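Local atomic coordinates of ABC-type phosphate transport system, periplasmic component (Lactobacillus brevis, PDB entry 4ECF), a protein that probably serves as the phosphate-binding receptor of an ABC importer, handing captured phosphate to a membrane transporter for passage across the cytoplasmic membrane. Residues I55-F61 with S206-T212; L45-Q49 with Q65-N69; I104-T110 with I122-N126. One frame throughout, in Å; residues are numbered along the deposited sequence.

Contact 1. Residues I55-F61 with S206-T212; sequences IGNSDLF and SYEHLYT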
ATOM      1  N   ILE A  55     -16.848   0.056   5.929  1.00 13.03           N
ATOM      2  CA  ILE A  55     -15.526   0.732   5.804  1.00 14.43           C
ATOM      3  C   ILE A  55     -14.905   0.377   4.467  1.00 15.21           C
ATOM      4  O   ILE A  55     -14.845  -0.781   4.105  1.00 16.07           O
ATOM      5  CB  ILE A  55     -14.561   0.318   6.934  1.00 15.15           C
ATOM      6  CG1 ILE A  55     -15.139   0.717   8.278  1.00 14.81           C
ATOM      7  CG2 ILE A  55     -13.176   0.947   6.705  1.00 14.90           C
ATOM      8  CD1 ILE A  55     -14.299   0.321   9.480  1.00 15.71           C
ATOM      9  N   GLY A  56     -14.446   1.413   3.743  1.00 15.99           N
ATOM     10  CA  GLY A  56     -13.641   1.254   2.544  1.00 14.01           C
ATOM     11  C   GLY A  56     -12.197   1.514   2.885  1.00 15.20           C
ATOM     12  O   GLY A  56     -11.827   2.606   3.350  1.00 17.25           O
ATOM     13  N   ASN A  57     -11.367   0.506   2.727  1.00 15.69           N
ATOM     14  CA  ASN A  57      -9.938   0.585   3.025  1.00 16.17           C
ATOM     15  C   ASN A  57      -9.219   1.096   1.791  1.00 16.22           C
ATOM     16  O   ASN A  57      -9.326   0.462   0.727  1.00 16.98           O
ATOM     17  CB  ASN A  57      -9.431  -0.820   3.364  1.00 17.35           C
ATOM     18  CG  ASN A  57     -10.049  -1.427   4.627  1.00 18.34           C
ATOM     19  OD1 ASN A  57     -10.649  -0.736   5.478  1.00 18.93           O
ATOM     20  ND2 ASN A  57      -9.910  -2.733   4.750  1.00 17.55           N
ATOM     21  N   SER A  58      -8.468   2.186   1.925  1.00 15.53           N
ATOM     22  CA  SER A  58      -7.880   2.846   0.768  1.00 15.95           C
ATOM     23  C   SER A  58      -6.463   3.370   1.064  1.00 15.71           C
ATOM     24  O   SER A  58      -6.222   3.962   2.126  1.00 17.99           O
ATOM     25  CB  SER A  58      -8.752   4.007   0.352  1.00 17.51           C
ATOM     26  OG  SER A  58      -8.226   4.764  -0.742  1.00 17.69           O
ATOM     27  N   ASP A  59      -5.576   3.222   0.091  1.00 16.18           N
ATOM     28  CA  ASP A  59      -4.254   3.884   0.111  1.00 15.25           C
ATOM     29  C   ASP A  59      -4.258   5.265  -0.485  1.00 15.69           C
ATOM     30  O   ASP A  59      -3.215   5.939  -0.486  1.00 17.26           O
ATOM     31  CB  ASP A  59      -3.190   3.061  -0.683  1.00 15.59           C
ATOM     32  CG  ASP A  59      -3.263   1.598  -0.415  1.00 15.78           C
ATOM     33  OD1 ASP A  59      -3.377   1.190   0.744  1.00 17.17           O
ATOM     34  OD2 ASP A  59      -3.127   0.823  -1.399  1.00 16.38           O
ATOM     35  N   LEU A  60      -5.391   5.690  -1.022  1.00 17.48           N
ATOM     36  CA  LEU A  60      -5.513   6.958  -1.732  1.00 16.21           C
ATOM     37  C   LEU A  60      -6.591   7.849  -1.094  1.00 17.63           C
ATOM     38  O   LEU A  60      -7.568   7.362  -0.483  1.00 17.66           O
ATOM     39  CB  LEU A  60      -5.868   6.736  -3.210  1.00 16.79           C
ATOM     40  CG  LEU A  60      -4.930   5.824  -3.995  1.00 16.56           C
ATOM     41  CD1 LEU A  60      -5.453   5.635  -5.433  1.00 18.07           C
ATOM     42  CD2 LEU A  60      -3.465   6.341  -3.972  1.00 17.18           C
ATOM     43  N   PHE A  61      -6.473   9.151  -1.277  1.00 19.02           N
ATOM     44  CA  PHE A  61      -7.618  10.040  -1.011  1.00 18.73           C
ATOM     45  C   PHE A  61      -8.757   9.706  -1.980  1.00 18.27           C
ATOM     46  O   PHE A  61      -8.486   9.381  -3.163  1.00 18.36           O
ATOM     47  CB  PHE A  61      -7.199  11.510  -1.100  1.00 21.43           C
ATOM     48  CG  PHE A  61      -6.354  11.959   0.060  1.00 22.04           C
ATOM     49  CD1 PHE A  61      -4.986  11.719   0.084  1.00 21.43           C
ATOM     50  CD2 PHE A  61      -6.914  12.620   1.125  1.00 21.99           C
ATOM     51  CE1 PHE A  61      -4.202  12.138   1.143  1.00 24.63           C
ATOM     52  CE2 PHE A  61      -6.136  13.038   2.201  1.00 25.61           C
ATOM     53  CZ  PHE A  61      -4.772  12.808   2.191  1.00 23.84           C
ATOM     54  N   SER A 206       2.303   6.175   1.062  1.00 17.39           N
ATOM     55  CA  SER A 206       1.022   6.894   1.080  1.00 19.06           C
ATOM     56  C   SER A 206       0.379   6.835   2.459  1.00 17.08           C
ATOM     57  O   SER A 206       0.767   6.024   3.291  1.00 17.79           O
ATOM     58  CB  SER A 206       0.041   6.360   0.036  1.00 21.43           C
ATOM     59  OG  SER A 206      -0.492   5.100   0.420  1.00 23.73           O
ATOM     60  N   TYR A 207      -0.655   7.652   2.644  1.00 19.22           N
ATOM     61  CA  TYR A 207      -1.480   7.579   3.834  1.00 17.88           C
ATOM     62  C   TYR A 207      -2.472   6.427   3.640  1.00 17.16           C
ATOM     63  O   TYR A 207      -2.886   6.132   2.521  1.00 20.31           O
ATOM     64  CB  TYR A 207      -2.246   8.892   4.092  1.00 18.90           C
ATOM     65  CG  TYR A 207      -1.333  10.084   4.339  1.00 18.27           C
ATOM     66  CD1 TYR A 207      -0.691  10.271   5.564  1.00 18.50           C
ATOM     67  CD2 TYR A 207      -1.118  11.020   3.332  1.00 18.02           C
ATOM     68  CE1 TYR A 207       0.158  11.374   5.774  1.00 18.71           C
ATOM     69  CE2 TYR A 207      -0.268  12.111   3.535  1.00 20.75           C
ATOM     70  CZ  TYR A 207       0.340  12.287   4.787  1.00 21.19           C
ATOM     71  OH  TYR A 207       1.194  13.385   5.004  1.00 21.62           O
ATOM     72  N   GLU A 208      -2.765   5.755   4.740  1.00 16.89           N
ATOM     73  CA  GLU A 208      -3.783   4.688   4.814  1.00 17.32           C
ATOM     74  C   GLU A 208      -5.061   5.238   5.392  1.00 17.26           C
ATOM     75  O   GLU A 208      -5.051   5.898   6.460  1.00 17.19           O
ATOM     76  CB  GLU A 208      -3.292   3.544   5.683  1.00 19.07           C
ATOM     77  CG  GLU A 208      -2.056   2.833   5.141  1.00 19.38           C
ATOM     78  CD  GLU A 208      -2.322   1.973   3.927  1.00 20.89           C
ATOM     79  OE1 GLU A 208      -2.880   2.496   2.921  1.00 19.83           O
ATOM     80  OE2 GLU A 208      -1.952   0.786   4.007  1.00 20.34           O
ATOM     81  N   HIS A 209      -6.184   4.943   4.714  1.00 16.75           N
ATOM     82  CA  HIS A 209      -7.489   5.551   5.009  1.00 15.72           C
ATOM     83  C   HIS A 209      -8.542   4.501   5.307  1.00 15.57           C
ATOM     84  O   HIS A 209      -8.614   3.468   4.592  1.00 15.93           O
ATOM     85  CB  HIS A 209      -7.991   6.319   3.805  1.00 15.39           C
ATOM     86  CG  HIS A 209      -7.071   7.379   3.295  1.00 17.34           C
ATOM     87  ND1 HIS A 209      -7.315   8.699   3.454  1.00 18.78           N
ATOM     88  CD2 HIS A 209      -5.974   7.268   2.473  1.00 18.84           C
ATOM     89  CE1 HIS A 209      -6.361   9.416   2.784  1.00 17.71           C
ATOM     90  NE2 HIS A 209      -5.524   8.526   2.201  1.00 17.86           N
ATOM     91  N   LEU A 210      -9.366   4.760   6.318  1.00 16.96           N
ATOM     92  CA  LEU A 210     -10.582   3.952   6.588  1.00 13.28           C
ATOM     93  C   LEU A 210     -11.766   4.870   6.293  1.00 15.42           C
ATOM     94  O   LEU A 210     -12.102   5.699   7.116  1.00 15.31           O
ATOM     95  CB  LEU A 210     -10.621   3.444   8.021  1.00 14.81           C
ATOM     96  CG  LEU A 210      -9.460   2.535   8.469  1.00 15.39           C
ATOM     97  CD1 LEU A 210      -9.657   2.072   9.897  1.00 16.85           C
ATOM     98  CD2 LEU A 210      -9.301   1.344   7.544  1.00 16.63           C
ATOM     99  N   TYR A 211     -12.272   4.869   5.080  1.00 15.32           N
ATOM    100  CA  TYR A 211     -13.403   5.681   4.710  1.00 14.74           C
ATOM    101  C   TYR A 211     -14.718   5.098   5.152  1.00 13.66           C
ATOM    102  O   TYR A 211     -14.939   3.874   5.031  1.00 16.24           O
ATOM    103  CB  TYR A 211     -13.431   5.831   3.170  1.00 14.77           C
ATOM    104  CG  TYR A 211     -12.561   6.974   2.661  1.00 15.64           C
ATOM    105  CD1 TYR A 211     -12.991   8.308   2.761  1.00 17.30           C
ATOM    106  CD2 TYR A 211     -11.284   6.736   2.152  1.00 16.18           C
ATOM    107  CE1 TYR A 211     -12.196   9.348   2.289  1.00 17.69           C
ATOM    108  CE2 TYR A 211     -10.475   7.786   1.674  1.00 18.15           C
ATOM    109  CZ  TYR A 211     -10.906   9.076   1.767  1.00 17.59           C
ATOM    110  OH  TYR A 211     -10.112  10.123   1.290  1.00 18.41           O
ATOM    111  N   THR A 212     -15.612   6.005   5.558  1.00 15.87           N
ATOM    112  CA  THR A 212     -17.022   5.685   5.845  1.00 15.55           C
ATOM    113  C   THR A 212     -17.968   6.543   5.000  1.00 14.85           C
ATOM    114  O   THR A 212     -17.579   7.567   4.448  1.00 16.76           O
ATOM    115  CB  THR A 212     -17.336   5.829   7.343  1.00 17.55           C
ATOM    116  OG1 THR A 212     -17.163   7.192   7.735  1.00 16.73           O
ATOM    117  CG2 THR A 212     -16.422   4.849   8.204  1.00 16.26           C
TER
HETATM  118  O   HOH W   1      -3.177   8.547   0.689  1.00 21.61           O
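Two pairs of backbone hydrogen bonds join G56 to Y211 and S58 to H209, the shortest being G56 N to Y211 O and H209 N to S58 O, both 2.8 Å. Beyond the last pair strand 55-58 ends, and S206 takes over: S206 OG donates to D59 O at 3.0 Å, on a lone pair in the carbonyl plane. A water donating to D59 O also lies at the H209 ring edge, beside NE2. D59 OD1 and E208 OE1 approach to 2.6 Å, their carboxylate planes 33° apart; a separation so short probably means that one acid carries a proton. D59 OD1 also bonds S11, while OD2 lies close to a bound phosphate ion, consistent with the ligand cleft of a periplasmic-binding-protein fold. Strand 55-58 lies in the mixed sheet of one lobe, parallel to 4-10 and antiparallel to 205-213.

On the face bearing S58, H209 and Y211, the H209 edge meets F61 in a T-shaped stack, with CE1 3.5 Å above the centre of the F61 ring and the planes at 73°. H209 CG stands opposite its carbonyl carbon (chi1 -56°), which carries the imidazole against L60 O and toward F61; D75 bonds ND1 and helps fix its rotation. F61 CE1 packs on Y207 CD2 at 3.9 Å. With an alanine in place of F61, H209 CE1 is likely to lose the aromatic face it points into, and a gap would probably open beside Y207. On the other face the N57 and L210 side chains lie side by side, L210 CD2 3.2 Å from N57 OD1, a buried oxygen with no hydrogen-bond partner.

Contact 2. Residues L45-Q49 with Q65-N69; sequences LSQIQ and QKGIN. With EDO (1,2-ethanediol), chain E.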
ATOM      1  N   LEU A  45     -13.052   1.960  -2.350  1.00 17.00           N
ATOM      2  CA  LEU A  45     -13.704   3.223  -2.598  1.00 16.82           C
ATOM      3  C   LEU A  45     -15.051   3.056  -3.297  1.00 16.66           C
ATOM      4  O   LEU A  45     -16.042   3.688  -2.918  1.00 17.20           O
ATOM      5  CB  LEU A  45     -12.780   4.178  -3.357  1.00 18.18           C
ATOM      6  CG  LEU A  45     -11.523   4.626  -2.604  1.00 17.94           C
ATOM      7  CD1 LEU A  45     -10.604   5.398  -3.533  1.00 20.50           C
ATOM      8  CD2 LEU A  45     -11.884   5.429  -1.350  1.00 18.49           C
ATOM      9  N   SER A  46     -15.106   2.207  -4.317  1.00 16.37           N
ATOM     10  CA  SER A  46     -16.387   1.994  -4.995  1.00 18.31           C
ATOM     11  C   SER A  46     -17.453   1.389  -4.081  1.00 17.13           C
ATOM     12  O   SER A  46     -18.628   1.814  -4.120  1.00 18.47           O
ATOM     13  CB  SER A  46     -16.184   1.095  -6.221  1.00 19.54           C
ATOM     14  OG  SER A  46     -15.393   1.774  -7.189  1.00 21.26           O
ATOM     15  N   GLN A  47     -17.060   0.446  -3.222  1.00 17.42           N
ATOM     16  CA  GLN A  47     -18.041  -0.234  -2.361  1.00 16.24           C
ATOM     17  C   GLN A  47     -18.524   0.683  -1.225  1.00 16.35           C
ATOM     18  O   GLN A  47     -19.705   0.685  -0.907  1.00 16.69           O
ATOM     19  CB  GLN A  47     -17.484  -1.524  -1.784  1.00 17.45           C
ATOM     20  CG  GLN A  47     -17.286  -2.599  -2.857  1.00 17.72           C
ATOM     21  CD  GLN A  47     -18.601  -3.037  -3.442  1.00 26.26           C
ATOM     22  OE1 GLN A  47     -19.394  -3.668  -2.754  1.00 31.83           O
ATOM     23  NE2 GLN A  47     -18.826  -2.717  -4.719  1.00 35.09           N
ATOM     24  N   ILE A  48     -17.633   1.500  -0.694  1.00 15.54           N
ATOM     25  CA  ILE A  48     -18.071   2.415   0.359  1.00 15.84           C
ATOM     26  C   ILE A  48     -18.993   3.490  -0.228  1.00 16.48           C
ATOM     27  O   ILE A  48     -20.024   3.848   0.386  1.00 17.79           O
ATOM     28  CB  ILE A  48     -16.910   2.959   1.225  1.00 15.42           C
ATOM     29  CG1 ILE A  48     -17.460   3.667   2.494  1.00 15.80           C
ATOM     30  CG2 ILE A  48     -16.024   3.938   0.467  1.00 15.67           C
ATOM     31  CD1 ILE A  48     -18.235   2.730   3.422  1.00 16.07           C
ATOM     32  N   GLN A  49     -18.667   4.000  -1.416  1.00 15.71           N
ATOM     33  CA  GLN A  49     -19.571   4.958  -2.091  1.00 18.56           C
ATOM     34  C   GLN A  49     -20.950   4.370  -2.304  1.00 21.60           C
ATOM     35  O   GLN A  49     -21.960   5.066  -2.156  1.00 21.02           O
ATOM     36  CB  GLN A  49     -18.995   5.470  -3.396  1.00 21.73           C
ATOM     37  CG  GLN A  49     -19.980   6.111  -4.342  1.00 24.93           C
ATOM     38  CD  GLN A  49     -19.271   6.925  -5.395  1.00 25.57           C
ATOM     39  OE1 GLN A  49     -18.820   8.018  -5.088  1.00 30.41           O
ATOM     40  NE2 GLN A  49     -19.136   6.394  -6.621  1.00 29.24           N
ATOM     41  N   GLN A  65      -9.656   8.919  -7.304  1.00 26.05           N
ATOM     42  CA  GLN A  65     -10.235   7.865  -8.130  1.00 25.32           C
ATOM     43  C   GLN A  65     -11.399   8.437  -8.928  1.00 26.10           C
ATOM     44  O   GLN A  65     -12.361   8.965  -8.365  1.00 22.96           O
ATOM     45  CB  GLN A  65     -10.732   6.702  -7.261  1.00 26.65           C
ATOM     46  CG  GLN A  65     -11.374   5.567  -8.069  1.00 28.73           C
ATOM     47  CD  GLN A  65     -11.511   4.291  -7.265  1.00 26.98           C
ATOM     48  OE1 GLN A  65     -10.573   3.911  -6.543  1.00 25.18           O
ATOM     49  NE2 GLN A  65     -12.681   3.610  -7.374  1.00 25.42           N
ATOM     50  N   LYS A  66     -11.310   8.351 -10.258  1.00 26.95           N
ATOM     51  CA  LYS A  66     -12.380   8.870 -11.117  1.00 35.44           C
ATOM     52  C   LYS A  66     -13.714   8.207 -10.781  1.00 29.77           C
ATOM     53  O   LYS A  66     -13.779   6.986 -10.616  1.00 33.43           O
ATOM     54  CB  LYS A  66     -12.071   8.645 -12.604  1.00 41.54           C
ATOM     55  CG  LYS A  66     -10.794   9.315 -13.101  1.00 50.74           C
ATOM     56  CD  LYS A  66     -10.848   9.606 -14.609  1.00 61.36           C
ATOM     57  CE  LYS A  66      -9.584   9.174 -15.348  1.00 64.22           C
ATOM     58  NZ  LYS A  66      -8.320   9.534 -14.645  1.00 64.49           N
ATOM     59  N   GLY A  67     -14.758   9.021 -10.648  1.00 30.60           N
ATOM     60  CA  GLY A  67     -16.126   8.548 -10.399  1.00 30.55           C
ATOM     61  C   GLY A  67     -16.524   8.399  -8.940  1.00 31.99           C
ATOM     62  O   GLY A  67     -17.654   8.000  -8.630  1.00 29.58           O
ATOM     63  N   ILE A  68     -15.594   8.693  -8.035  1.00 27.95           N
ATOM     64  CA  ILE A  68     -15.891   8.681  -6.598  1.00 24.82           C
ATOM     65  C   ILE A  68     -16.219  10.107  -6.148  1.00 31.12           C
ATOM     66  O   ILE A  68     -15.420  11.036  -6.389  1.00 33.86           O
ATOM     67  CB  ILE A  68     -14.690   8.121  -5.764  1.00 23.05           C
ATOM     68  CG1 ILE A  68     -14.272   6.711  -6.234  1.00 23.97           C
ATOM     69  CG2 ILE A  68     -14.968   8.201  -4.254  1.00 24.18           C
ATOM     70  CD1 ILE A  68     -15.281   5.595  -5.927  1.00 26.24           C
ATOM     71  N   ASN A  69     -17.382  10.290  -5.531  1.00 29.61           N
ATOM     72  CA  ASN A  69     -17.750  11.567  -4.908  0.70 29.14           C
ATOM     73  C   ASN A  69     -17.202  11.651  -3.475  1.00 28.84           C
ATOM     74  O   ASN A  69     -17.804  11.155  -2.516  1.00 27.93           O
ATOM     75  CB  ASN A  69     -19.271  11.762  -4.948  0.70 32.95           C
ATOM     76  CG  ASN A  69     -19.715  13.116  -4.413  0.70 35.95           C
ATOM     77  OD1 ASN A  69     -18.900  13.987  -4.101  0.70 37.86           O
ATOM     78  ND2 ASN A  69     -21.028  13.293  -4.296  0.70 39.53           N
TER
HETATM   79  C1  EDO E 303     -19.355  -7.233  -0.653  1.00 35.47           C
HETATM   80  O1  EDO E 303     -18.799  -8.535  -0.444  1.00 50.69           O
HETATM   81  C2  EDO E 303     -18.353  -6.180  -0.236  1.00 34.93           C
HETATM   82  O2  EDO E 303     -18.198  -5.119  -1.197  1.00 37.83           O
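The flat carboxamide of Q49 meets the backbone of G67 and N69 with both its polar atoms. G67 O lies in the amide plane, 3.0 Å from Q49 NE2 along an almost straight bond (175° at the hydrogen), while Q49 OE1 receives N69 N at 2.7 Å, the donor in the plane of the side-chain carbonyl. One amide thus bonds to G67 O and N69 N, which flank I68 in the chain, and ties helix 41-50 to the loop at the type II beta turn Q65-I68, in which G67 adopts a positive phi. Q49 reaches that far because CG stands opposite the backbone N (chi1 163°) and the chain stays extended to CD.

The Q65 side chain slides past that of L45 in the opposite direction, bringing Q65 OE1 to 3.4 Å from L45 CD1. Its NE2 is bonded to G42 O, an acceptor that S46 OG uses too, so the preceding helical turn helps position both groups. Between the two glutamines I68 lays its side chain over the helix, against L45 CB, and its CD1 ends 3.6 Å from L45 O.

Contact 3. Residues I104-T110 with I122-N126; sequences IFTGQIT and IVLIN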
ATOM      1  N   ILE A 104      13.121   0.430 -16.866  1.00 16.40           N
ATOM      2  CA  ILE A 104      12.649  -0.964 -16.760  1.00 16.28           C
ATOM      3  C   ILE A 104      11.138  -1.067 -16.900  1.00 17.01           C
ATOM      4  O   ILE A 104      10.632  -1.890 -17.668  1.00 19.25           O
ATOM      5  CB  ILE A 104      13.183  -1.644 -15.466  1.00 16.22           C
ATOM      6  CG1 ILE A 104      14.699  -1.873 -15.639  1.00 17.91           C
ATOM      7  CG2 ILE A 104      12.407  -2.938 -15.123  1.00 18.46           C
ATOM      8  CD1 ILE A 104      15.444  -2.360 -14.411  1.00 20.09           C
ATOM      9  N   PHE A 105      10.407  -0.256 -16.153  1.00 15.80           N
ATOM     10  CA  PHE A 105       8.934  -0.341 -16.174  1.00 17.05           C
ATOM     11  C   PHE A 105       8.304   0.151 -17.484  1.00 19.47           C
ATOM     12  O   PHE A 105       7.197  -0.275 -17.821  1.00 22.69           O
ATOM     13  CB  PHE A 105       8.331   0.321 -14.929  1.00 18.51           C
ATOM     14  CG  PHE A 105       8.213  -0.632 -13.759  1.00 17.36           C
ATOM     15  CD1 PHE A 105       7.092  -1.432 -13.625  1.00 17.41           C
ATOM     16  CD2 PHE A 105       9.262  -0.823 -12.875  1.00 18.56           C
ATOM     17  CE1 PHE A 105       6.988  -2.348 -12.566  1.00 18.66           C
ATOM     18  CE2 PHE A 105       9.174  -1.723 -11.830  1.00 17.86           C
ATOM     19  CZ  PHE A 105       8.034  -2.506 -11.690  1.00 19.16           C
ATOM     20  N   THR A 106       9.006   1.015 -18.214  1.00 19.74           N
ATOM     21  CA  THR A 106       8.551   1.414 -19.540  1.00 19.77           C
ATOM     22  C   THR A 106       8.967   0.477 -20.651  1.00 20.11           C
ATOM     23  O   THR A 106       8.576   0.697 -21.827  1.00 22.07           O
ATOM     24  CB  THR A 106       8.972   2.843 -19.878  1.00 22.91           C
ATOM     25  OG1 THR A 106      10.382   2.888 -19.914  1.00 27.06           O
ATOM     26  CG2 THR A 106       8.377   3.827 -18.852  1.00 26.50           C
ATOM     27  N   GLY A 107       9.829  -0.505 -20.364  1.00 19.45           N
ATOM     28  CA  GLY A 107      10.287  -1.449 -21.387  1.00 21.23           C
ATOM     29  C   GLY A 107      11.499  -1.031 -22.197  1.00 21.63           C
ATOM     30  O   GLY A 107      11.851  -1.685 -23.179  1.00 24.76           O
ATOM     31  N   GLN A 108      12.130   0.080 -21.848  1.00 19.01           N
ATOM     32  CA  GLN A 108      13.333   0.514 -22.534  1.00 22.97           C
ATOM     33  C   GLN A 108      14.554  -0.354 -22.227  1.00 22.72           C
ATOM     34  O   GLN A 108      15.438  -0.490 -23.052  1.00 25.50           O
ATOM     35  CB  GLN A 108      13.654   1.960 -22.160  1.00 24.80           C
ATOM     36  CG  GLN A 108      12.602   2.945 -22.642  1.00 22.36           C
ATOM     37  CD  GLN A 108      12.885   4.304 -22.106  1.00 24.68           C
ATOM     38  OE1 GLN A 108      13.822   4.959 -22.565  1.00 26.48           O
ATOM     39  NE2 GLN A 108      12.152   4.710 -21.087  1.00 24.53           N
ATOM     40  N   ILE A 109      14.617  -0.885 -21.012  1.00 21.09           N
ATOM     41  CA  ILE A 109      15.631  -1.842 -20.588  1.00 21.38           C
ATOM     42  C   ILE A 109      14.914  -3.172 -20.414  1.00 20.29           C
ATOM     43  O   ILE A 109      13.855  -3.241 -19.770  1.00 21.46           O
ATOM     44  CB  ILE A 109      16.264  -1.423 -19.256  1.00 21.86           C
ATOM     45  CG1 ILE A 109      17.247  -0.249 -19.480  1.00 24.37           C
ATOM     46  CG2 ILE A 109      16.976  -2.602 -18.585  1.00 19.25           C
ATOM     47  CD1 ILE A 109      17.717   0.396 -18.182  1.00 22.85           C
ATOM     48  N   THR A 110      15.423  -4.218 -21.064  1.00 21.16           N
ATOM     49  CA  THR A 110      14.694  -5.504 -21.085  1.00 20.24           C
ATOM     50  C   THR A 110      15.479  -6.699 -20.506  1.00 20.14           C
ATOM     51  O   THR A 110      14.946  -7.784 -20.415  1.00 19.33           O
ATOM     52  CB  THR A 110      14.270  -5.871 -22.526  1.00 23.88           C
ATOM     53  OG1 THR A 110      15.431  -5.975 -23.336  1.00 26.46           O
ATOM     54  CG2 THR A 110      13.288  -4.810 -23.099  1.00 28.00           C
ATOM     55  N   ILE A 122      14.005  -9.464 -18.237  1.00 21.69           N
ATOM     56  CA  ILE A 122      13.177  -8.891 -17.177  1.00 19.02           C
ATOM     57  C   ILE A 122      11.716  -9.277 -17.406  1.00 20.64           C
ATOM     58  O   ILE A 122      11.245  -9.266 -18.562  1.00 21.21           O
ATOM     59  CB  ILE A 122      13.308  -7.366 -17.140  1.00 18.50           C
ATOM     60  CG1 ILE A 122      14.765  -6.978 -16.911  1.00 18.35           C
ATOM     61  CG2 ILE A 122      12.316  -6.761 -16.126  1.00 19.70           C
ATOM     62  CD1 ILE A 122      15.025  -5.474 -16.873  1.00 19.61           C
ATOM     63  N   VAL A 123      11.012  -9.647 -16.332  1.00 17.85           N
ATOM     64  CA  VAL A 123       9.591  -9.911 -16.396  1.00 18.18           C
ATOM     65  C   VAL A 123       8.891  -8.929 -15.490  1.00 18.36           C
ATOM     66  O   VAL A 123       8.990  -9.041 -14.246  1.00 17.67           O
ATOM     67  CB  VAL A 123       9.262 -11.357 -15.914  1.00 20.84           C
ATOM     68  CG1 VAL A 123       7.754 -11.606 -15.930  1.00 20.86           C
ATOM     69  CG2 VAL A 123      10.006 -12.393 -16.754  1.00 21.34           C
ATOM     70  N   LEU A 124       8.177  -7.978 -16.087  1.00 19.83           N
ATOM     71  CA  LEU A 124       7.413  -7.011 -15.309  1.00 18.19           C
ATOM     72  C   LEU A 124       6.164  -7.686 -14.782  1.00 18.99           C
ATOM     73  O   LEU A 124       5.450  -8.392 -15.519  1.00 20.75           O
ATOM     74  CB  LEU A 124       7.024  -5.785 -16.171  1.00 20.57           C
ATOM     75  CG  LEU A 124       8.177  -4.986 -16.768  1.00 20.79           C
ATOM     76  CD1 LEU A 124       7.610  -3.898 -17.676  1.00 22.61           C
ATOM     77  CD2 LEU A 124       9.108  -4.425 -15.702  1.00 19.03           C
ATOM     78  N   ILE A 125       5.902  -7.463 -13.496  1.00 17.17           N
ATOM     79  CA  ILE A 125       4.653  -7.887 -12.871  1.00 19.38           C
ATOM     80  C   ILE A 125       3.962  -6.640 -12.328  1.00 18.50           C
ATOM     81  O   ILE A 125       4.549  -5.886 -11.565  1.00 18.86           O
ATOM     82  CB  ILE A 125       4.918  -8.907 -11.736  1.00 20.89           C
ATOM     83  CG1 ILE A 125       5.764 -10.088 -12.240  1.00 23.69           C
ATOM     84  CG2 ILE A 125       3.603  -9.369 -11.115  1.00 27.14           C
ATOM     85  CD1 ILE A 125       5.053 -11.007 -13.186  1.00 27.27           C
ATOM     86  N   ASN A 126       2.727  -6.400 -12.748  1.00 17.86           N
ATOM     87  CA  ASN A 126       1.991  -5.215 -12.310  1.00 19.65           C
ATOM     88  C   ASN A 126       0.781  -5.614 -11.499  1.00 19.41           C
ATOM     89  O   ASN A 126       0.305  -6.763 -11.559  1.00 20.40           O
ATOM     90  CB  ASN A 126       1.525  -4.393 -13.526  1.00 20.08           C
ATOM     91  CG  ASN A 126       2.596  -3.452 -14.015  1.00 24.85           C
ATOM     92  OD1 ASN A 126       2.971  -3.502 -15.181  1.00 32.31           O
ATOM     93  ND2 ASN A 126       3.056  -2.577 -13.159  1.00 22.06           N
TER
HETATM   94  O   HOH W   2      12.043  -8.098 -20.822  1.00 23.70           O
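L124 CD2 sits over the centre of the F105 ring, 4.2 Å from the centroid and 12° off the ring normal, a CH-pi contact. The pair shows a helix packing on the sheet in an alpha/beta lobe of a periplasmic-binding-protein fold: the C-terminal end of helix 98-105 packs on strand 123-127, one of the strands of the mixed sheet. The same methyl of L124 also meets I104 CG2 at 3.7 Å, so CD2 touches two successive helix residues, while L124 CD1 lies against the backbone oxygens of I104 and F105. I122 carries the apolar contact on toward the loop. With CG1 opposite the carbonyl carbon (chi1 -59°) and the chain extended beyond it, its CD1 reaches both I104 CG1, at 3.8 Å, and I109 CG2, at 3.9 Å; the side chains of I104 and I122 cross at about a right angle.

Around this apolar group the backbone is held where strand 123-127 begins by the bond I122 N to T110 O, 2.9 Å and nearly straight at the hydrogen, although the donor stands above the carbonyl plane and not on a lone pair. The helix ends in a Schellman motif at G107, with positive phi, and the chain then turns to T110; Q108 NE2 donates to T106 OG1. Further out, I170 of the neighbouring strand 169-174 touches I104, F105, I122 and L124, and F137 sets its ring edge-to-face with F105. At the F105 edge lies N126 ND2, which is bonded to the hydroxyl of Y172. A water bridges the two segments, donating to T110 O and, at 2.7 Å, to I122 O.

Contacts 1 and 2 are neighbours, their centres 11 Å apart, and they share an interface: helix 41-50 lies on the strand pair, with L45 CD2 3.8 Å from Y211 CD2 and I48 CG1 3.6 Å from Y211 O. Their segments alternate along the chain. Contact 3 is nested within the chain closed by contact 1 but stands apart, across the chain's centre, its centre 29 Å from that of contact 1. Contacts 2 and 3 have centres 30 Å apart and nearest atoms about 16 Å, without touching. A phosphate ion, probably from the crystallisation liquor but perhaps marking the ligand pocket, lies about 3 Å from the D59 side chain (nearest atoms) in contact 1.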